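Putative curved DNA-binding protein (Chaetomium thermophilum var. thermophilum DSM 1495, PDB 4IPA) is an Arx1 protein that probably acts in ribosome biogenesis, with the methionine aminopeptidase-like fold of the M24 family, and may bind DNA. Local coordinates at residues A[28-40]-A[118-131]. Residues are numbered along the deposited sequence; the frame is centred on the assembly and turned at random.
Sequences KYKTAAQISEKVL and IQLGAQIDGYGTIV
Ser36 OG is gripped by three groups where helix 28-40 lies on the hairpin 118-131. It accepts from Ala122 N at 3.0 Å (N-H...O angle 147°). Thr129 OG1 gives it a second bond, at 2.9 Å. Ser36 OG itself donates back along its own helix to Ala32 O, 2.7 Å away, from above the carbonyl plane. That carbonyl also takes the helical bond from Ser36 N, so these buried bonds tie both strands to one helical turn. Thr129 OG1 sits between its backbone N and carbonyl carbon (chi1 58°), which turns the hydroxyl up to Ser36 and lays CG2 close to Tyr29 O and against Ala33. Near the hairpin turn, Tyr127 CB stands over the centre of the Tyr29 ring, a CH-pi contact 3.6 Å from the centroid, while Gly128 O lies in plane at the ring edge; the two tyrosine rings are oblique, their planes at 53°. An alanine at Tyr29 would remove this ring and is likely to leave Tyr127 CB without its aromatic platform and a gap beside Gly128. Lys28, extended beyond CG, crosses Ile124 CG2; its NZ meets Asp125 OD2 in a salt bridge on the anti side, 3.1 Å away and tilted out of the carboxylate plane, and is held more strongly by Asp24 of the same helix. Ile124 CD1 presses tightly on Ala32 CA, 3.4 Å away. Toward the other end, Leu120 CD1 lies on Ser36 O, CD2 meets Val39 CG1 and Leu40 CA, and Leu40 CD1 touches Ile118 CG2. Roughly antiparallel but clearly inclined to strand 118-124, the helix covers a type I' hairpin in the helix-on-antiparallel-sheet layer of the M24 "pita-bread" fold.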
# COMPACT_ATOMS: atom_id res chain seq x y z
N LYS A 28 -14.86 -5.50 -11.46
CA LYS A 28 -14.52 -4.09 -11.35
C LYS A 28 -13.22 -3.90 -10.58
O LYS A 28 -12.37 -3.11 -10.98
CB LYS A 28 -15.68 -3.30 -10.71
CG LYS A 28 -16.86 -3.10 -11.67
CD LYS A 28 -18.13 -2.63 -10.96
CE LYS A 28 -19.23 -2.36 -11.99
NZ LYS A 28 -20.57 -2.15 -11.35
N TYR A 29 -13.06 -4.63 -9.47
CA TYR A 29 -11.78 -4.70 -8.79
C TYR A 29 -10.70 -5.13 -9.77
O TYR A 29 -9.64 -4.53 -9.84
CB TYR A 29 -11.83 -5.69 -7.63
CG TYR A 29 -12.34 -5.11 -6.34
CD1 TYR A 29 -11.63 -4.13 -5.66
CD2 TYR A 29 -13.52 -5.57 -5.78
CE1 TYR A 29 -12.08 -3.62 -4.49
CE2 TYR A 29 -13.98 -5.06 -4.59
CZ TYR A 29 -13.26 -4.08 -3.95
OH TYR A 29 -13.70 -3.57 -2.78
N LYS A 30 -10.99 -6.17 -10.55
CA LYS A 30 -9.99 -6.68 -11.49
C LYS A 30 -9.63 -5.68 -12.59
O LYS A 30 -8.47 -5.60 -13.01
CB LYS A 30 -10.45 -8.01 -12.12
CG LYS A 30 -9.46 -8.57 -13.13
CD LYS A 30 -8.29 -9.25 -12.43
CE LYS A 30 -7.20 -9.64 -13.40
NZ LYS A 30 -5.94 -9.96 -12.68
N THR A 31 -10.61 -4.92 -13.06
CA THR A 31 -10.32 -3.90 -14.06
C THR A 31 -9.40 -2.85 -13.45
O THR A 31 -8.45 -2.39 -14.09
CB THR A 31 -11.59 -3.18 -14.53
OG1 THR A 31 -12.57 -4.13 -14.94
CG2 THR A 31 -11.26 -2.27 -15.71
N ALA A 32 -9.70 -2.46 -12.21
CA ALA A 32 -8.85 -1.54 -11.47
C ALA A 32 -7.43 -2.06 -11.29
O ALA A 32 -6.47 -1.32 -11.45
CB ALA A 32 -9.48 -1.22 -10.12
N ALA A 33 -7.29 -3.34 -10.95
CA ALA A 33 -5.99 -3.96 -10.74
C ALA A 33 -5.14 -3.96 -12.01
O ALA A 33 -3.96 -3.66 -11.97
CB ALA A 33 -6.17 -5.39 -10.24
N GLN A 34 -5.74 -4.33 -13.13
CA GLN A 34 -5.01 -4.36 -14.38
C GLN A 34 -4.51 -2.96 -14.72
O GLN A 34 -3.38 -2.80 -15.17
CB GLN A 34 -5.88 -4.91 -15.52
CG GLN A 34 -6.12 -6.41 -15.45
CD GLN A 34 -6.98 -6.91 -16.61
OE1 GLN A 34 -8.18 -6.64 -16.68
NE2 GLN A 34 -6.35 -7.62 -17.54
N ILE A 35 -5.33 -1.95 -14.49
CA ILE A 35 -4.88 -0.59 -14.71
C ILE A 35 -3.74 -0.23 -13.76
O ILE A 35 -2.72 0.31 -14.18
CB ILE A 35 -6.01 0.46 -14.59
CG1 ILE A 35 -6.92 0.43 -15.82
CG2 ILE A 35 -5.42 1.86 -14.47
CD1 ILE A 35 -8.19 1.28 -15.70
N SER A 36 -3.90 -0.55 -12.47
CA SER A 36 -2.88 -0.17 -11.49
C SER A 36 -1.57 -0.86 -11.79
O SER A 36 -0.52 -0.26 -11.70
CB SER A 36 -3.31 -0.50 -10.06
OG SER A 36 -4.64 -0.08 -9.82
N GLU A 37 -1.62 -2.14 -12.14
CA GLU A 37 -0.39 -2.88 -12.41
C GLU A 37 0.31 -2.37 -13.66
O GLU A 37 1.54 -2.32 -13.70
CB GLU A 37 -0.65 -4.39 -12.49
CG GLU A 37 -1.08 -5.01 -11.16
CD GLU A 37 -1.34 -6.51 -11.26
OE1 GLU A 37 -1.35 -7.04 -12.40
OE2 GLU A 37 -1.53 -7.17 -10.21
N LYS A 38 -0.46 -1.97 -14.66
CA LYS A 38 0.11 -1.41 -15.89
C LYS A 38 0.75 -0.04 -15.64
O LYS A 38 1.84 0.24 -16.14
CB LYS A 38 -0.93 -1.34 -17.01
CG LYS A 38 -0.52 -0.45 -18.18
CD LYS A 38 -1.35 -0.75 -19.43
CE LYS A 38 -1.13 -2.20 -19.89
NZ LYS A 38 -1.92 -2.59 -21.12
N VAL A 39 0.08 0.81 -14.86
CA VAL A 39 0.67 2.11 -14.52
C VAL A 39 1.90 1.94 -13.62
O VAL A 39 2.88 2.68 -13.73
CB VAL A 39 -0.33 3.08 -13.84
CG1 VAL A 39 0.38 4.37 -13.43
CG2 VAL A 39 -1.52 3.38 -14.78
N LEU A 40 1.84 0.94 -12.74
CA LEU A 40 2.96 0.67 -11.84
C LEU A 40 4.19 0.28 -12.64
O LEU A 40 5.31 0.63 -12.28
CB LEU A 40 2.62 -0.45 -10.87
CG LEU A 40 3.82 -0.99 -10.09
CD1 LEU A 40 4.29 0.07 -9.09
CD2 LEU A 40 3.47 -2.31 -9.39
N ILE A 118 6.90 2.62 -4.78
CA ILE A 118 5.96 3.14 -5.74
C ILE A 118 4.59 2.59 -5.40
O ILE A 118 4.34 1.39 -5.46
CB ILE A 118 6.38 2.77 -7.16
CG1 ILE A 118 7.81 3.25 -7.41
CG2 ILE A 118 5.42 3.39 -8.18
CD1 ILE A 118 8.70 2.23 -8.05
N GLN A 119 3.71 3.49 -4.97
CA GLN A 119 2.38 3.12 -4.55
C GLN A 119 1.39 3.99 -5.30
O GLN A 119 1.51 5.22 -5.33
CB GLN A 119 2.22 3.30 -3.04
CG GLN A 119 0.81 3.09 -2.49
CD GLN A 119 0.83 2.92 -0.97
OE1 GLN A 119 -0.15 3.22 -0.27
NE2 GLN A 119 1.95 2.43 -0.45
N LEU A 120 0.41 3.34 -5.92
CA LEU A 120 -0.58 4.04 -6.70
C LEU A 120 -1.77 3.11 -6.84
O LEU A 120 -1.71 1.97 -6.41
CB LEU A 120 -0.01 4.40 -8.07
CG LEU A 120 0.54 3.26 -8.92
CD1 LEU A 120 -0.56 2.63 -9.76
CD2 LEU A 120 1.68 3.78 -9.82
N GLY A 121 -2.85 3.60 -7.43
CA GLY A 121 -3.98 2.73 -7.68
C GLY A 121 -5.15 3.36 -8.39
O GLY A 121 -5.31 4.59 -8.39
N ALA A 122 -5.96 2.50 -8.99
CA ALA A 122 -7.16 2.90 -9.68
C ALA A 122 -8.42 2.37 -9.02
O ALA A 122 -8.38 1.51 -8.13
CB ALA A 122 -7.13 2.44 -11.14
N GLN A 123 -9.55 2.83 -9.54
CA GLN A 123 -10.83 2.78 -8.87
C GLN A 123 -11.93 2.69 -9.94
O GLN A 123 -12.02 3.57 -10.80
CB GLN A 123 -10.92 4.09 -8.09
CG GLN A 123 -12.08 4.29 -7.27
CD GLN A 123 -13.26 4.77 -8.06
OE1 GLN A 123 -14.13 3.98 -8.39
NE2 GLN A 123 -13.31 6.09 -8.34
N ILE A 124 -12.73 1.62 -9.93
CA ILE A 124 -13.91 1.53 -10.81
C ILE A 124 -15.21 1.32 -10.03
O ILE A 124 -15.37 0.31 -9.35
CB ILE A 124 -13.81 0.41 -11.88
CG1 ILE A 124 -12.81 0.78 -12.97
CG2 ILE A 124 -15.18 0.21 -12.56
CD1 ILE A 124 -11.47 0.22 -12.73
N ASP A 125 -16.14 2.26 -10.18
CA ASP A 125 -17.44 2.24 -9.52
C ASP A 125 -17.31 2.07 -8.01
O ASP A 125 -18.13 1.39 -7.38
CB ASP A 125 -18.36 1.17 -10.11
CG ASP A 125 -19.81 1.29 -9.61
OD1 ASP A 125 -20.28 2.42 -9.40
OD2 ASP A 125 -20.48 0.25 -9.45
N GLY A 126 -16.28 2.68 -7.44
CA GLY A 126 -16.07 2.70 -6.01
C GLY A 126 -15.29 1.51 -5.51
O GLY A 126 -15.09 1.35 -4.31
N TYR A 127 -14.83 0.66 -6.43
CA TYR A 127 -14.02 -0.50 -6.05
C TYR A 127 -12.56 -0.27 -6.45
O TYR A 127 -12.21 -0.31 -7.64
CB TYR A 127 -14.60 -1.80 -6.63
CG TYR A 127 -16.06 -2.00 -6.22
CD1 TYR A 127 -16.39 -2.30 -4.90
CD2 TYR A 127 -17.09 -1.84 -7.13
CE1 TYR A 127 -17.70 -2.47 -4.51
CE2 TYR A 127 -18.43 -1.99 -6.74
CZ TYR A 127 -18.72 -2.31 -5.43
OH TYR A 127 -20.03 -2.46 -5.03
N GLY A 128 -11.72 -0.03 -5.45
CA GLY A 128 -10.34 0.34 -5.69
C GLY A 128 -9.32 -0.74 -5.40
O GLY A 128 -9.52 -1.59 -4.52
N THR A 129 -8.23 -0.71 -6.16
CA THR A 129 -7.08 -1.56 -5.88
C THR A 129 -5.90 -0.64 -5.67
O THR A 129 -5.63 0.22 -6.50
CB THR A 129 -6.75 -2.47 -7.08
OG1 THR A 129 -6.50 -1.64 -8.22
CG2 THR A 129 -7.91 -3.41 -7.39
N ILE A 130 -5.20 -0.81 -4.56
CA ILE A 130 -3.97 -0.07 -4.32
C ILE A 130 -2.80 -1.05 -4.38
O ILE A 130 -2.90 -2.17 -3.86
CB ILE A 130 -4.02 0.67 -2.96
CG1 ILE A 130 -5.24 1.60 -2.90
CG2 ILE A 130 -2.74 1.48 -2.72
CD1 ILE A 130 -5.39 2.36 -1.59
N VAL A 131 -1.71 -0.66 -5.04
CA VAL A 131 -0.53 -1.51 -5.15
C VAL A 131 0.71 -0.74 -4.72
O VAL A 131 0.77 0.48 -4.90
CB VAL A 131 -0.28 -2.02 -6.61
CG1 VAL A 131 -1.42 -2.86 -7.11
CG2 VAL A 131 -0.05 -0.85 -7.56